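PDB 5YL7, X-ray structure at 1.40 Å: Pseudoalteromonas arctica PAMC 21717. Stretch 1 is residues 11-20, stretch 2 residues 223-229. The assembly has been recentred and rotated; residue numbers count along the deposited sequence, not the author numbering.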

# COMPACT_ATOMS: atom_id res chain seq x y z
N GLN A 11 -6.89 -14.13 -7.31
CA GLN A 11 -6.78 -12.69 -7.10
C GLN A 11 -7.91 -11.99 -7.85
O GLN A 11 -7.76 -11.21 -8.75
CB GLN A 11 -5.39 -12.20 -7.57
CG GLN A 11 -4.29 -12.77 -6.69
CD GLN A 11 -2.94 -12.26 -7.04
OE1 GLN A 11 -2.38 -12.53 -8.11
NE2 GLN A 11 -2.36 -11.45 -6.13
N TRP A 12 -9.14 -12.25 -7.31
CA TRP A 12 -10.37 -11.70 -7.89
C TRP A 12 -10.32 -10.19 -8.06
O TRP A 12 -10.93 -9.58 -8.94
CB TRP A 12 -11.59 -12.09 -7.03
CG TRP A 12 -11.48 -11.68 -5.59
CD1 TRP A 12 -11.04 -12.39 -4.55
CD2 TRP A 12 -11.81 -10.37 -5.06
NE1 TRP A 12 -11.02 -11.63 -3.42
CE2 TRP A 12 -11.48 -10.38 -3.72
CE3 TRP A 12 -12.34 -9.19 -5.60
CZ2 TRP A 12 -11.63 -9.23 -2.88
CZ3 TRP A 12 -12.48 -8.08 -4.77
CH2 TRP A 12 -12.15 -8.12 -3.44
N HIS A 13 -9.60 -9.59 -7.09
CA HIS A 13 -9.46 -8.17 -6.97
C HIS A 13 -8.73 -7.50 -8.13
O HIS A 13 -8.76 -6.31 -8.31
CB HIS A 13 -8.86 -7.82 -5.62
CG HIS A 13 -7.76 -8.72 -5.19
ND1 HIS A 13 -6.43 -8.42 -5.47
CD2 HIS A 13 -7.76 -9.96 -4.57
CE1 HIS A 13 -5.72 -9.49 -5.04
NE2 HIS A 13 -6.46 -10.42 -4.48
N TYR A 14 -8.06 -8.27 -8.99
CA TYR A 14 -7.44 -7.79 -10.18
C TYR A 14 -8.29 -7.80 -11.42
O TYR A 14 -8.00 -7.05 -12.34
CB TYR A 14 -6.16 -8.57 -10.50
CG TYR A 14 -5.00 -8.45 -9.48
CD1 TYR A 14 -4.98 -7.46 -8.50
CD2 TYR A 14 -3.97 -9.36 -9.54
CE1 TYR A 14 -3.91 -7.38 -7.64
CE2 TYR A 14 -2.91 -9.27 -8.70
CZ TYR A 14 -2.86 -8.27 -7.75
OH TYR A 14 -1.77 -8.16 -6.86
N TYR A 15 -9.32 -8.65 -11.43
CA TYR A 15 -9.98 -8.88 -12.74
C TYR A 15 -11.47 -9.13 -12.67
O TYR A 15 -12.08 -9.07 -13.78
CB TYR A 15 -9.36 -10.12 -13.43
CG TYR A 15 -9.65 -11.43 -12.78
CD1 TYR A 15 -10.77 -12.16 -13.14
CD2 TYR A 15 -8.83 -12.01 -11.83
CE1 TYR A 15 -11.08 -13.32 -12.62
CE2 TYR A 15 -9.09 -13.17 -11.20
CZ TYR A 15 -10.29 -13.90 -11.59
OH TYR A 15 -10.65 -15.03 -10.99
N GLU A 16 -12.09 -9.47 -11.57
CA GLU A 16 -13.59 -9.75 -11.63
C GLU A 16 -14.33 -8.45 -11.87
O GLU A 16 -13.94 -7.36 -11.50
CB GLU A 16 -14.05 -10.35 -10.34
CG GLU A 16 -13.73 -11.77 -10.22
CD GLU A 16 -14.39 -12.47 -9.07
OE1 GLU A 16 -14.95 -11.85 -8.15
OE2 GLU A 16 -14.33 -13.74 -9.02
N GLN A 17 -15.51 -8.57 -12.55
CA GLN A 17 -16.25 -7.37 -12.91
C GLN A 17 -16.79 -6.60 -11.70
O GLN A 17 -16.79 -5.39 -11.71
CB GLN A 17 -17.43 -7.79 -13.87
CG GLN A 17 -16.91 -8.24 -15.25
CD GLN A 17 -16.10 -7.19 -15.94
OE1 GLN A 17 -16.58 -6.04 -16.08
NE2 GLN A 17 -14.86 -7.53 -16.36
N ALA A 18 -17.28 -7.27 -10.71
CA ALA A 18 -17.93 -6.54 -9.61
C ALA A 18 -16.92 -5.77 -8.77
O ALA A 18 -17.15 -4.55 -8.54
CB ALA A 18 -18.77 -7.46 -8.75
N GLY A 19 -15.89 -6.41 -8.28
CA GLY A 19 -14.98 -5.79 -7.31
C GLY A 19 -13.54 -5.67 -7.79
O GLY A 19 -12.72 -5.16 -6.99
N GLY A 20 -13.22 -6.00 -9.02
CA GLY A 20 -11.85 -5.95 -9.44
C GLY A 20 -11.41 -4.66 -10.06
O GLY A 20 -12.16 -3.75 -10.35
N SER A 223 -12.19 1.07 0.86
CA SER A 223 -12.15 -0.31 0.46
C SER A 223 -13.48 -0.87 0.02
O SER A 223 -14.48 -0.64 0.79
CB SER A 223 -11.66 -1.16 1.60
OG SER A 223 -11.75 -2.55 1.26
N VAL A 224 -13.57 -1.54 -1.09
CA VAL A 224 -14.70 -2.38 -1.48
C VAL A 224 -14.36 -3.81 -1.28
O VAL A 224 -13.22 -4.29 -1.35
CB VAL A 224 -15.23 -2.13 -2.88
CG1 VAL A 224 -15.75 -0.70 -3.02
CG2 VAL A 224 -14.20 -2.43 -3.95
N GLY A 225 -15.42 -4.61 -1.07
CA GLY A 225 -15.32 -6.08 -1.10
C GLY A 225 -15.51 -6.60 -2.47
O GLY A 225 -15.72 -5.91 -3.46
N ARG A 226 -15.59 -7.94 -2.56
CA ARG A 226 -15.79 -8.67 -3.78
C ARG A 226 -17.14 -8.38 -4.44
O ARG A 226 -17.26 -8.57 -5.64
CB ARG A 226 -15.54 -10.17 -3.50
CG ARG A 226 -15.50 -11.02 -4.76
CD ARG A 226 -14.97 -12.40 -4.39
NE ARG A 226 -14.73 -13.23 -5.56
CZ ARG A 226 -14.14 -14.43 -5.43
NH1 ARG A 226 -13.82 -14.91 -4.25
NH2 ARG A 226 -13.75 -15.02 -6.53
N ASN A 227 -18.09 -7.87 -3.69
CA ASN A 227 -19.34 -7.43 -4.26
C ASN A 227 -19.27 -6.07 -4.94
O ASN A 227 -20.22 -5.65 -5.56
CB ASN A 227 -20.49 -7.38 -3.20
CG ASN A 227 -20.23 -6.38 -2.08
OD1 ASN A 227 -19.10 -5.89 -1.91
ND2 ASN A 227 -21.27 -5.94 -1.41
N GLY A 228 -18.14 -5.34 -4.81
CA GLY A 228 -18.08 -3.99 -5.33
C GLY A 228 -18.82 -2.94 -4.50
O GLY A 228 -18.98 -1.83 -5.03
N GLY A 229 -19.18 -3.27 -3.31
CA GLY A 229 -19.73 -2.31 -2.38
C GLY A 229 -18.78 -2.09 -1.25
O GLY A 229 -17.80 -2.82 -1.06
O HOH W 1 -15.52 -9.17 -7.73

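An arginine can serve two partners at once, because its guanidinium group donates hydrogen bonds at its edge while its flat face remains free to pack. The contact between residues 11-20 and 223-229, two segments at least 205 residues apart wherever they touch, illustrates the principle. R226 and E16 meet in a bidentate salt bridge: NE of R226 donates to OE1 of E16 at 2.9 Å, and NH2 of R226 donates to OE2 of E16, also at 2.9 Å and nearly linear at 175°. Two donor bonds match the two carboxylate oxygens, so the pairing sets the relative orientation of the two groups as well as bringing opposite charges together. R226 reaches its partner fully extended, with all of chi1 to chi3 in t, while E16 points toward the other stretch with chi1 m and chi2 t.

A single water extends this polar centre to the backbone. It donates to OE1 of E16 and to O of R226 and accepts from N of G19, each at 2.8 Å. The amide of G19 and the carbonyl of R226, with N and O 3.7 Å apart, are thus joined through the water.

The face of the guanidinium is covered by W12, whose CG lies 3.6 Å from NE of R226. The same indole also packs against the start of the arginine side chain: CB of R226 sits 3.8 Å from the centroid of the six-membered ring and only 4° off its normal, a CH-pi contact, and CA of R226 approaches CZ3 of W12 to 3.5 Å over that face. A broad aromatic surface suits a long side chain that is aliphatic near the backbone and planar at its end. R226 accordingly has 120 Å² covered by the other stretch, the largest share of any residue here, and W12 has 71 Å², out of 367 Å² buried in total.

R226 lies within a type I turn from G225 to G228, closed by N of G228 donating to O of G225 at 2.8 Å. CA of G19 and CA of G228 are 4.1 Å apart, and glycine permits the approach: a CB on G19 would clash with O of G225, and one on G228 with O of A18. The backbone angles of G228 independently call for glycine. Its CA instead makes a CA-H...O contact with O of A18 at 3.4 Å. The small methyl of A18 fits beside the turn, its CB 3.6 Å from O of R226.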